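Nucleoside kinase (PDB 2C4E) catalyses the ATP-dependent phosphorylation of nucleosides, most actively inosine, guanosine and cytidine, to their monophosphates, as a homodimeric member of the ribokinase family. Local coordinates at residues 116-119 / 120-123; 172-175 / 176-180; 259-262 / 263-267; 288-291 / 292-296. All coordinates share one frame; numbering follows the deposited sequence.

Interaction 1: residues 116-119 / 120-123; sequences GAAK and HYKE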
loop_
_atom_site.group_PDB
_atom_site.type_symbol
_atom_site.label_atom_id
_atom_site.label_comp_id
_atom_site.label_asym_id
_atom_site.label_seq_id
_atom_site.Cartn_x
_atom_site.Cartn_y
_atom_site.Cartn_z
ATOM N N GLY A 116 -8.141 -8.357 -4.768
ATOM C CA GLY A 116 -8.681 -7.675 -5.937
ATOM C C GLY A 116 -9.449 -8.577 -6.901
ATOM O O GLY A 116 -10.430 -9.235 -6.496
ATOM N N ALA A 117 -8.971 -8.619 -8.157
ATOM C CA ALA A 117 -9.606 -9.374 -9.254
ATOM C C ALA A 117 -9.527 -10.898 -9.127
ATOM O O ALA A 117 -10.235 -11.614 -9.839
ATOM C CB ALA A 117 -8.998 -8.949 -10.600
ATOM N N ALA A 118 -8.649 -11.399 -8.257
ATOM C CA ALA A 118 -8.629 -12.825 -7.916
ATOM C C ALA A 118 -9.965 -13.327 -7.342
ATOM O O ALA A 118 -10.218 -14.537 -7.303
ATOM C CB ALA A 118 -7.494 -13.116 -6.943
ATOM N N LYS A 119 -10.826 -12.411 -6.901
ATOM C CA LYS A 119 -12.177 -12.794 -6.484
ATOM C C LYS A 119 -12.929 -13.526 -7.607
ATOM O O LYS A 119 -13.855 -14.289 -7.342
ATOM C CB LYS A 119 -12.981 -11.580 -5.972
ATOM C CG LYS A 119 -13.394 -10.575 -7.043
ATOM C CD LYS A 119 -14.670 -10.992 -7.751
ATOM C CE LYS A 119 -15.617 -9.863 -7.962
ATOM N NZ LYS A 119 -16.962 -10.343 -8.403
ATOM N N HIS A 120 -12.532 -13.288 -8.856
ATOM C CA HIS A 120 -13.243 -13.843 -10.005
ATOM C C HIS A 120 -12.969 -15.331 -10.251
ATOM O O HIS A 120 -13.758 -15.961 -10.950
ATOM C CB HIS A 120 -12.933 -13.052 -11.288
ATOM C CG HIS A 120 -13.521 -11.679 -11.313
ATOM N ND1 HIS A 120 -14.881 -11.448 -11.332
ATOM C CD2 HIS A 120 -12.933 -10.459 -11.310
ATOM C CE1 HIS A 120 -15.102 -10.148 -11.347
ATOM N NE2 HIS A 120 -13.938 -9.525 -11.340
ATOM N N TYR A 121 -11.879 -15.899 -9.722
ATOM C CA TYR A 121 -11.612 -17.325 -9.955
ATOM C C TYR A 121 -12.805 -18.218 -9.595
ATOM O O TYR A 121 -13.106 -19.152 -10.319
ATOM C CB TYR A 121 -10.362 -17.837 -9.213
ATOM C CG TYR A 121 -9.056 -17.327 -9.778
ATOM C CD1 TYR A 121 -8.307 -16.388 -9.081
ATOM C CD2 TYR A 121 -8.586 -17.752 -11.021
ATOM C CE1 TYR A 121 -7.120 -15.907 -9.575
ATOM C CE2 TYR A 121 -7.389 -17.269 -11.529
ATOM C CZ TYR A 121 -6.659 -16.347 -10.793
ATOM O OH TYR A 121 -5.486 -15.836 -11.276
ATOM N N LYS A 122 -13.486 -17.936 -8.487
ATOM C CA LYS A 122 -14.628 -18.770 -8.084
ATOM C C LYS A 122 -15.821 -18.692 -9.052
ATOM O O LYS A 122 -16.709 -19.540 -9.010
ATOM C CB LYS A 122 -15.055 -18.473 -6.639
ATOM C CG LYS A 122 -15.614 -17.088 -6.396
ATOM C CD LYS A 122 -15.923 -16.891 -4.901
ATOM C CE LYS A 122 -16.031 -15.427 -4.504
ATOM N NZ LYS A 122 -14.879 -14.611 -4.993
ATOM N N GLU A 123 -15.841 -17.681 -9.914
ATOM C CA GLU A 123 -16.859 -17.560 -10.961
ATOM C C GLU A 123 -16.501 -18.325 -12.235
ATOM O O GLU A 123 -17.340 -18.482 -13.113
ATOM C CB GLU A 123 -17.058 -16.089 -11.338
ATOM C CG GLU A 123 -17.547 -15.197 -10.206
ATOM C CD GLU A 123 -17.168 -13.735 -10.401
ATOM O OE1 GLU A 123 -16.920 -13.308 -11.556
ATOM O OE2 GLU A 123 -17.114 -13.011 -9.389
HETATM O O HOH W 1 -11.854 -16.521 -6.201
#
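Lys-119 lays its aliphatic chain over the ring of its neighbour His-120, with CD 3.6 Å from the centroid of the imidazole and almost on the ring normal. That position starts at the first torsion: CG sits between the backbone N and the carbonyl carbon (chi1 71°), and further bends at chi2 and chi3 fold the chain across the ring. From there Lys-119 NZ reaches Glu-123 OE2 at 2.8 Å on its syn lone pair, a salt bridge. The other oxygen takes a different donor: His-120 ND1 gives its hydrogen to Glu-123 OE1 at 2.8 Å, nearly straight at 172°, with the oxygen close to the ring plane. Ser-91 bonds to NE2 of the same ring, so both of its nitrogens are engaged.

Lys-122 turns back instead. A bend at the end of an otherwise extended chain (chi4 -49°) brings NZ to Lys-119 O at 2.6 Å, in the carbonyl plane and on a lone pair. Tyr-121 leans its ring on the methyl of Ala-118, CE1 to CB 3.9 Å, while its hydroxyl bonds to Cys-64 N. Underneath runs a 3-10 segment with i to i+3 bonds, such as His-120 N to Ala-117 O at 3.0 Å, just beyond substrate-binding Phe-113. With one carboxylate oxygen bonded to an ammonium and the other to an imidazole N-H, Glu-123 probably stays ionised, and its two bonds would fix both the ring's rotation and the lysine lying on it.

Interaction 2: residues 172-175 / 176-180; sequences MLLE and IIEHT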
loop_
_atom_site.group_PDB
_atom_site.type_symbol
_atom_site.label_atom_id
_atom_site.label_comp_id
_atom_site.label_asym_id
_atom_site.label_seq_id
_atom_site.Cartn_x
_atom_site.Cartn_y
_atom_site.Cartn_z
ATOM N N MET A 172 -7.966 -31.838 0.793
ATOM C CA MET A 172 -7.778 -31.088 -0.424
ATOM C C MET A 172 -6.335 -31.149 -0.926
ATOM O O MET A 172 -6.081 -31.164 -2.129
ATOM C CB MET A 172 -8.141 -29.637 -0.186
ATOM C CG MET A 172 -8.206 -28.852 -1.465
ATOM S SD MET A 172 -8.551 -27.144 -1.141
ATOM C CE MET A 172 -8.721 -26.522 -2.827
ATOM N N LEU A 173 -5.388 -31.133 -0.005
ATOM C CA LEU A 173 -3.982 -31.244 -0.383
ATOM C C LEU A 173 -3.687 -32.607 -0.975
ATOM O O LEU A 173 -2.953 -32.712 -1.959
ATOM C CB LEU A 173 -3.067 -30.986 0.824
ATOM C CG LEU A 173 -1.577 -30.871 0.513
ATOM C CD1 LEU A 173 -1.329 -29.759 -0.510
ATOM C CD2 LEU A 173 -0.784 -30.631 1.811
ATOM N N LEU A 174 -4.268 -33.646 -0.390
ATOM C CA LEU A 174 -4.090 -34.994 -0.888
ATOM C C LEU A 174 -4.674 -35.050 -2.293
ATOM O O LEU A 174 -4.047 -35.567 -3.201
ATOM C CB LEU A 174 -4.781 -36.005 0.026
ATOM C CG LEU A 174 -4.648 -37.477 -0.342
ATOM C CD1 LEU A 174 -3.185 -37.905 -0.370
ATOM C CD2 LEU A 174 -5.448 -38.329 0.664
ATOM N N GLU A 175 -5.836 -34.441 -2.481
ATOM C CA GLU A 175 -6.496 -34.472 -3.800
ATOM C C GLU A 175 -5.688 -33.790 -4.902
ATOM O O GLU A 175 -5.547 -34.341 -5.979
ATOM C CB GLU A 175 -7.900 -33.870 -3.720
ATOM C CG GLU A 175 -8.713 -34.046 -4.991
ATOM C CD GLU A 175 -9.154 -35.480 -5.266
ATOM O OE1 GLU A 175 -8.864 -36.397 -4.455
ATOM O OE2 GLU A 175 -9.814 -35.683 -6.304
ATOM N N ILE A 176 -5.143 -32.602 -4.656
ATOM C CA ILE A 176 -4.382 -31.941 -5.705
ATOM C C ILE A 176 -3.061 -32.673 -5.979
ATOM O O ILE A 176 -2.632 -32.771 -7.124
ATOM C CB ILE A 176 -4.190 -30.436 -5.394
ATOM C CG1 ILE A 176 -3.746 -29.688 -6.646
ATOM C CG2 ILE A 176 -3.192 -30.211 -4.240
ATOM C CD1 ILE A 176 -4.025 -28.211 -6.588
ATOM N N ILE A 177 -2.432 -33.205 -4.937
ATOM C CA ILE A 177 -1.197 -33.964 -5.092
ATOM C C ILE A 177 -1.436 -35.238 -5.905
ATOM O O ILE A 177 -0.564 -35.664 -6.650
ATOM C CB ILE A 177 -0.552 -34.281 -3.714
ATOM C CG1 ILE A 177 0.049 -33.013 -3.148
ATOM C CG2 ILE A 177 0.495 -35.393 -3.826
ATOM C CD1 ILE A 177 0.637 -33.195 -1.728
ATOM N N GLU A 178 -2.637 -35.811 -5.794
ATOM C CA GLU A 178 -2.951 -37.031 -6.503
ATOM C C GLU A 178 -3.122 -36.706 -7.995
ATOM O O GLU A 178 -3.098 -37.603 -8.823
ATOM C CB GLU A 178 -4.145 -37.770 -5.866
ATOM C CG GLU A 178 -3.690 -38.369 -4.526
ATOM C CD GLU A 178 -4.650 -39.321 -3.864
ATOM O OE1 GLU A 178 -5.875 -39.096 -3.953
ATOM O OE2 GLU A 178 -4.148 -40.276 -3.216
ATOM N N HIS A 179 -3.254 -35.419 -8.304
ATOM C CA HIS A 179 -3.340 -34.933 -9.697
ATOM C C HIS A 179 -2.140 -34.084 -10.086
ATOM O O HIS A 179 -2.242 -33.186 -10.928
ATOM C CB HIS A 179 -4.616 -34.140 -9.866
ATOM C CG HIS A 179 -5.844 -34.942 -9.596
ATOM N ND1 HIS A 179 -6.601 -35.519 -10.594
ATOM C CD2 HIS A 179 -6.431 -35.291 -8.428
ATOM C CE1 HIS A 179 -7.604 -36.183 -10.045
ATOM N NE2 HIS A 179 -7.529 -36.052 -8.733
ATOM N N THR A 180 -0.993 -34.380 -9.470
ATOM C CA THR A 180 0.240 -33.649 -9.737
ATOM C C THR A 180 1.318 -34.596 -10.245
ATOM O O THR A 180 1.481 -35.675 -9.707
ATOM C CB THR A 180 0.749 -32.967 -8.457
ATOM O OG1 THR A 180 -0.161 -31.941 -8.057
ATOM C CG2 THR A 180 2.022 -32.196 -8.744
#
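Leu-173 and Ile-177, one turn apart, touch on the buried side of the helix, where Leu-173 CG meets Ile-177 CD1 at 3.9 Å, and their backbones are joined as well: Ile-177 N donates to Leu-173 O at 3.1 Å. The same i to i+4 pattern takes Ile-176 N to Met-172 O and Glu-178 N to Leu-174 O, the latter more bent. Ile-176 O, near the helix end, has two donors, His-179 N at 3.0 Å and the hydroxyl of Thr-180 through OG1 at 2.8 Å, which arrive from opposite faces of its carbonyl plane. This helix is the crossover of a beta-alpha-beta unit between strands 156-159 and 182-186, and its apolar side chains pack on helices 141-151 and 187-197.

On the outer side the two carboxylates pair with basic side chains. Glu-175, with CG anti to the backbone N (chi1 -172°) and a bend at chi2, gives OE2 to a salt bridge with Lys-149 and a weak bond from His-179 NE2 at 3.4 Å. Glu-178 runs out beside Leu-174, OE2 lying 3.8 Å from CD1, and pairs with Arg-207; a magnesium ion is about 5 Å from its side chain. Replacing Glu-178 with an alanine would probably leave the guanidinium of Arg-207 without this mate and uncover the flank of Leu-174. Glu-175 OE1 and Glu-178 OE1 stand 4.1 Å apart, two like charges that the neighbouring Lys-149 and Arg-207 are likely to offset.

Interaction 3: residues 259-262 / 263-267; sequences KGYD and LEKCG
Cys-266 N donates to Asp-262 O at 2.9 Å, with an N-H...O angle of 158° and the donor in the carbonyl plane, and this bond opens the first turn of the helix. The side chain of Asp-262 works beside it. Its CG lies between the backbone N and the carbonyl carbon (chi1 75°), which folds the carboxylate back over the helix start, where OD1 accepts from Lys-265 N at 3.1 Å from above the carboxylate plane. Water 3 takes the N-H of Glu-264, one residue earlier, at 3.2 Å from its N and gives a weak bond to Asp-262 OD2.

Alongside, Lys-265 stretches out over one face of the Tyr-261 ring. CE stands 3.8 Å from the ring centroid, displaced toward the rim beside CD2 and CE2, and NZ carries on until it is 3.4 Å from CE2. Water 2 then ties the two ends together, lying 2.8 Å from Tyr-261 OH and accepting from Lys-265 NZ at 2.9 Å. A serine in place of Tyr-261 would probably leave the lysine chain without its flat support and its ammonium freer to swing, with the water link lost. Cys-266, on the inner side, packs against Phe-253 and Tyr-257 of helix 245-258. That helix closes in a Schellman motif at Gly-260, which has a positive phi, and two residues later Asp-262 is the N-cap of helix 263-277: a tight helix-to-helix connection.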
loop_
_atom_site.group_PDB
_atom_site.type_symbol
_atom_site.label_atom_id
_atom_site.label_comp_id
_atom_site.label_asym_id
_atom_site.label_seq_id
_atom_site.Cartn_x
_atom_site.Cartn_y
_atom_site.Cartn_z
ATOM N N LYS A 259 12.457 -28.792 -22.843
ATOM C CA LYS A 259 13.572 -28.850 -23.788
ATOM C C LYS A 259 14.221 -30.245 -23.848
ATOM O O LYS A 259 15.106 -30.480 -24.671
ATOM C CB LYS A 259 14.614 -27.788 -23.458
ATOM C CG LYS A 259 14.191 -26.386 -23.854
ATOM C CD LYS A 259 15.195 -25.335 -23.426
ATOM C CE LYS A 259 14.746 -23.951 -23.870
ATOM N NZ LYS A 259 15.838 -23.121 -24.430
ATOM N N GLY A 260 13.797 -31.157 -22.978
ATOM C CA GLY A 260 14.089 -32.578 -23.131
ATOM C C GLY A 260 15.301 -33.087 -22.380
ATOM O O GLY A 260 15.878 -34.116 -22.733
ATOM N N TYR A 261 15.676 -32.390 -21.318
ATOM C CA TYR A 261 16.808 -32.800 -20.502
ATOM C C TYR A 261 16.344 -33.694 -19.351
ATOM O O TYR A 261 15.167 -33.698 -18.993
ATOM C CB TYR A 261 17.518 -31.565 -19.945
ATOM C CG TYR A 261 18.073 -30.671 -21.021
ATOM C CD1 TYR A 261 17.447 -29.474 -21.359
ATOM C CD2 TYR A 261 19.228 -31.019 -21.703
ATOM C CE1 TYR A 261 17.949 -28.661 -22.360
ATOM C CE2 TYR A 261 19.746 -30.203 -22.705
ATOM C CZ TYR A 261 19.093 -29.023 -23.023
ATOM O OH TYR A 261 19.599 -28.185 -23.991
ATOM N N ASP A 262 17.279 -34.433 -18.785
ATOM C CA ASP A 262 16.986 -35.311 -17.647
ATOM C C ASP A 262 16.756 -34.463 -16.387
ATOM O O ASP A 262 17.036 -33.259 -16.361
ATOM C CB ASP A 262 18.029 -36.439 -17.489
ATOM C CG ASP A 262 19.357 -35.982 -16.912
ATOM O OD1 ASP A 262 19.668 -34.777 -16.865
ATOM O OD2 ASP A 262 20.194 -36.808 -16.475
ATOM N N LEU A 263 16.165 -35.072 -15.365
ATOM C CA LEU A 263 15.725 -34.283 -14.221
ATOM C C LEU A 263 16.884 -33.637 -13.488
ATOM O O LEU A 263 16.747 -32.529 -12.983
ATOM C CB LEU A 263 14.878 -35.125 -13.265
ATOM C CG LEU A 263 13.537 -35.558 -13.873
ATOM C CD1 LEU A 263 12.773 -36.452 -12.919
ATOM C CD2 LEU A 263 12.636 -34.411 -14.285
ATOM N N GLU A 264 18.045 -34.293 -13.441
ATOM C CA GLU A 264 19.188 -33.672 -12.799
ATOM C C GLU A 264 19.540 -32.366 -13.499
ATOM O O GLU A 264 19.738 -31.349 -12.850
ATOM C CB GLU A 264 20.415 -34.580 -12.781
ATOM C CG GLU A 264 21.620 -33.924 -12.136
ATOM C CD GLU A 264 22.740 -34.898 -11.819
ATOM O OE1 GLU A 264 22.708 -36.038 -12.318
ATOM O OE2 GLU A 264 23.650 -34.518 -11.057
ATOM N N LYS A 265 19.629 -32.393 -14.820
ATOM C CA LYS A 265 19.925 -31.155 -15.555
ATOM C C LYS A 265 18.822 -30.124 -15.369
ATOM O O LYS A 265 19.103 -28.929 -15.287
ATOM C CB LYS A 265 20.187 -31.422 -17.038
ATOM C CG LYS A 265 20.592 -30.166 -17.816
ATOM C CD LYS A 265 21.515 -30.490 -19.004
ATOM C CE LYS A 265 21.667 -29.306 -19.943
ATOM N NZ LYS A 265 22.653 -29.610 -21.001
ATOM N N CYS A 266 17.572 -30.573 -15.274
ATOM C CA CYS A 266 16.484 -29.650 -14.985
ATOM C C CYS A 266 16.735 -28.935 -13.672
ATOM O O CYS A 266 16.561 -27.719 -13.579
ATOM C CB CYS A 266 15.143 -30.364 -14.948
ATOM S SG CYS A 266 14.608 -30.972 -16.562
ATOM N N GLY A 267 17.169 -29.680 -12.658
ATOM C CA GLY A 267 17.479 -29.104 -11.366
ATOM C C GLY A 267 18.604 -28.090 -11.440
ATOM O O GLY A 267 18.518 -27.027 -10.835
HETATM O O HOH W 2 22.096 -27.498 -22.920
HETATM O O HOH W 3 18.569 -37.378 -14.067
#

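Interaction 4: residues 288-291 / 292-296; sequences PTWD and KVVER
Lys-292 lies side by side with Thr-289, both pointing the same way, and its CG rests 3.1 Å from Thr-289 OG1. That hydroxyl oxygen also accepts a weak bond from Lys-292 N at 3.3 Å. It can do so because OG1 is placed between its own backbone N and carbonyl carbon (chi1 61°), turned over the start of the helix.

Asp-291 takes part mainly through its backbone. Its carbonyl O receives Glu-295 N at 3.0 Å, while its carboxylate sits on the exposed side of the first turn, where a negative charge would suit the helix dipole.

Val-293 covers the inner side. Its CG2 presses on the ring of Pro-288, meeting CG at 3.3 Å, tighter than usual for two carbons, and the residue also packs on Ile-269 and Ala-272 of helix 263-277. One position on, Val-294 puts CG2 over a face of the Trp-290 indole, 3.8 Å from the centroid of the five-membered ring, with NE1 the nearest ring atom at 3.4 Å. The backbone bond from Val-294 N to Trp-290 O adds to this. Together these form the N-terminal turn of helix 290-299, with Thr-289 as its N-cap and a proline just before it packed on the helix side.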
loop_
_atom_site.group_PDB
_atom_site.type_symbol
_atom_site.label_atom_id
_atom_site.label_comp_id
_atom_site.label_asym_id
_atom_site.label_seq_id
_atom_site.Cartn_x
_atom_site.Cartn_y
_atom_site.Cartn_z
ATOM N N PRO A 288 17.354 -14.480 -16.824
ATOM C CA PRO A 288 18.370 -14.770 -17.835
ATOM C C PRO A 288 17.847 -15.488 -19.085
ATOM O O PRO A 288 16.775 -16.103 -19.074
ATOM C CB PRO A 288 19.325 -15.685 -17.079
ATOM C CG PRO A 288 18.409 -16.479 -16.198
ATOM C CD PRO A 288 17.311 -15.522 -15.778
ATOM N N THR A 289 18.644 -15.424 -20.146
ATOM C CA THR A 289 18.432 -16.238 -21.332
ATOM C C THR A 289 18.987 -17.633 -21.112
ATOM O O THR A 289 19.777 -17.862 -20.199
ATOM C CB THR A 289 19.148 -15.651 -22.543
ATOM O OG1 THR A 289 20.564 -15.593 -22.295
ATOM C CG2 THR A 289 18.726 -14.211 -22.804
ATOM N N TRP A 290 18.601 -18.541 -21.998
ATOM C CA TRP A 290 19.043 -19.923 -21.951
ATOM C C TRP A 290 20.566 -20.032 -22.044
ATOM O O TRP A 290 21.205 -20.694 -21.232
ATOM C CB TRP A 290 18.401 -20.723 -23.086
ATOM C CG TRP A 290 18.838 -22.135 -23.038
ATOM C CD1 TRP A 290 19.796 -22.727 -23.808
ATOM C CD2 TRP A 290 18.382 -23.132 -22.126
ATOM N NE1 TRP A 290 19.944 -24.044 -23.445
ATOM C CE2 TRP A 290 19.087 -24.317 -22.411
ATOM C CE3 TRP A 290 17.415 -23.156 -21.114
ATOM C CZ2 TRP A 290 18.877 -25.499 -21.707
ATOM C CZ3 TRP A 290 17.209 -24.333 -20.413
ATOM C CH2 TRP A 290 17.927 -25.486 -20.715
ATOM N N ASP A 291 21.148 -19.383 -23.039
ATOM C CA ASP A 291 22.594 -19.488 -23.220
ATOM C C ASP A 291 23.343 -18.920 -22.019
ATOM O O ASP A 291 24.377 -19.455 -21.642
ATOM C CB ASP A 291 23.053 -18.825 -24.520
ATOM C CG ASP A 291 22.643 -19.610 -25.757
ATOM O OD1 ASP A 291 22.171 -20.777 -25.641
ATOM O OD2 ASP A 291 22.759 -19.127 -26.898
ATOM N N LYS A 292 22.812 -17.868 -21.395
ATOM C CA LYS A 292 23.462 -17.289 -20.219
ATOM C C LYS A 292 23.411 -18.240 -19.021
ATOM O O LYS A 292 24.359 -18.302 -18.230
ATOM C CB LYS A 292 22.845 -15.931 -19.839
ATOM C CG LYS A 292 23.187 -14.802 -20.801
ATOM C CD LYS A 292 24.562 -14.203 -20.527
ATOM C CE LYS A 292 24.965 -13.214 -21.615
ATOM N NZ LYS A 292 26.404 -12.838 -21.536
ATOM N N VAL A 293 22.308 -18.973 -18.886
ATOM C CA VAL A 293 22.172 -19.941 -17.810
ATOM C C VAL A 293 23.118 -21.115 -18.032
ATOM O O VAL A 293 23.786 -21.568 -17.097
ATOM C CB VAL A 293 20.721 -20.437 -17.697
ATOM C CG1 VAL A 293 20.630 -21.696 -16.864
ATOM C CG2 VAL A 293 19.852 -19.345 -17.107
ATOM N N VAL A 294 23.185 -21.602 -19.266
ATOM C CA VAL A 294 24.092 -22.706 -19.577
ATOM C C VAL A 294 25.535 -22.286 -19.289
ATOM O O VAL A 294 26.307 -23.056 -18.716
ATOM C CB VAL A 294 23.905 -23.202 -21.039
ATOM C CG1 VAL A 294 24.964 -24.233 -21.406
ATOM C CG2 VAL A 294 22.505 -23.799 -21.207
ATOM N N GLU A 295 25.882 -21.054 -19.648
ATOM C CA GLU A 295 27.233 -20.531 -19.439
ATOM C C GLU A 295 27.609 -20.485 -17.962
ATOM O O GLU A 295 28.749 -20.764 -17.590
ATOM C CB GLU A 295 27.350 -19.131 -20.050
ATOM C CG GLU A 295 28.754 -18.559 -20.115
ATOM C CD GLU A 295 28.774 -17.136 -20.655
ATOM O OE1 GLU A 295 27.766 -16.417 -20.485
ATOM O OE2 GLU A 295 29.795 -16.736 -21.251
ATOM N N ARG A 296 26.649 -20.140 -17.111
ATOM C CA ARG A 296 26.934 -20.006 -15.688
ATOM C C ARG A 296 27.164 -21.362 -15.031
ATOM O O ARG A 296 28.046 -21.484 -14.186
ATOM C CB ARG A 296 25.829 -19.248 -14.967
ATOM C CG ARG A 296 26.189 -18.936 -13.547
ATOM C CD ARG A 296 25.298 -17.933 -12.903
ATOM N NE ARG A 296 25.703 -16.562 -13.189
ATOM C CZ ARG A 296 25.143 -15.501 -12.618
ATOM N NH1 ARG A 296 24.170 -15.666 -11.737
ATOM N NH2 ARG A 296 25.566 -14.275 -12.912
#

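In the fold
Interactions 3 and 4 are the pair that touch. Their centres are 14 Å apart, and Trp-290 joins them: Tyr-261 CE1 packs 3.4 Å from its CZ2, and Lys-259 makes a cation-pi contact with the same indole. The connection leading into helix 263-277 is thus tied to the start of helix 290-299. Interactions 1 and 2 are separate, about 11 Å apart at their nearest atoms, and interaction 1 lies on the opposite side of the chain's centre from 3 and 4. Toward the active site, measured between side chains, Ala-118 is about 5 Å from substrate-binding Phe-113, Cys-266 about 10 Å from Arg-250, the inferred transition-state stabiliser, and Pro-288 about 11 Å from Asp-247; interaction 2 lies away from it.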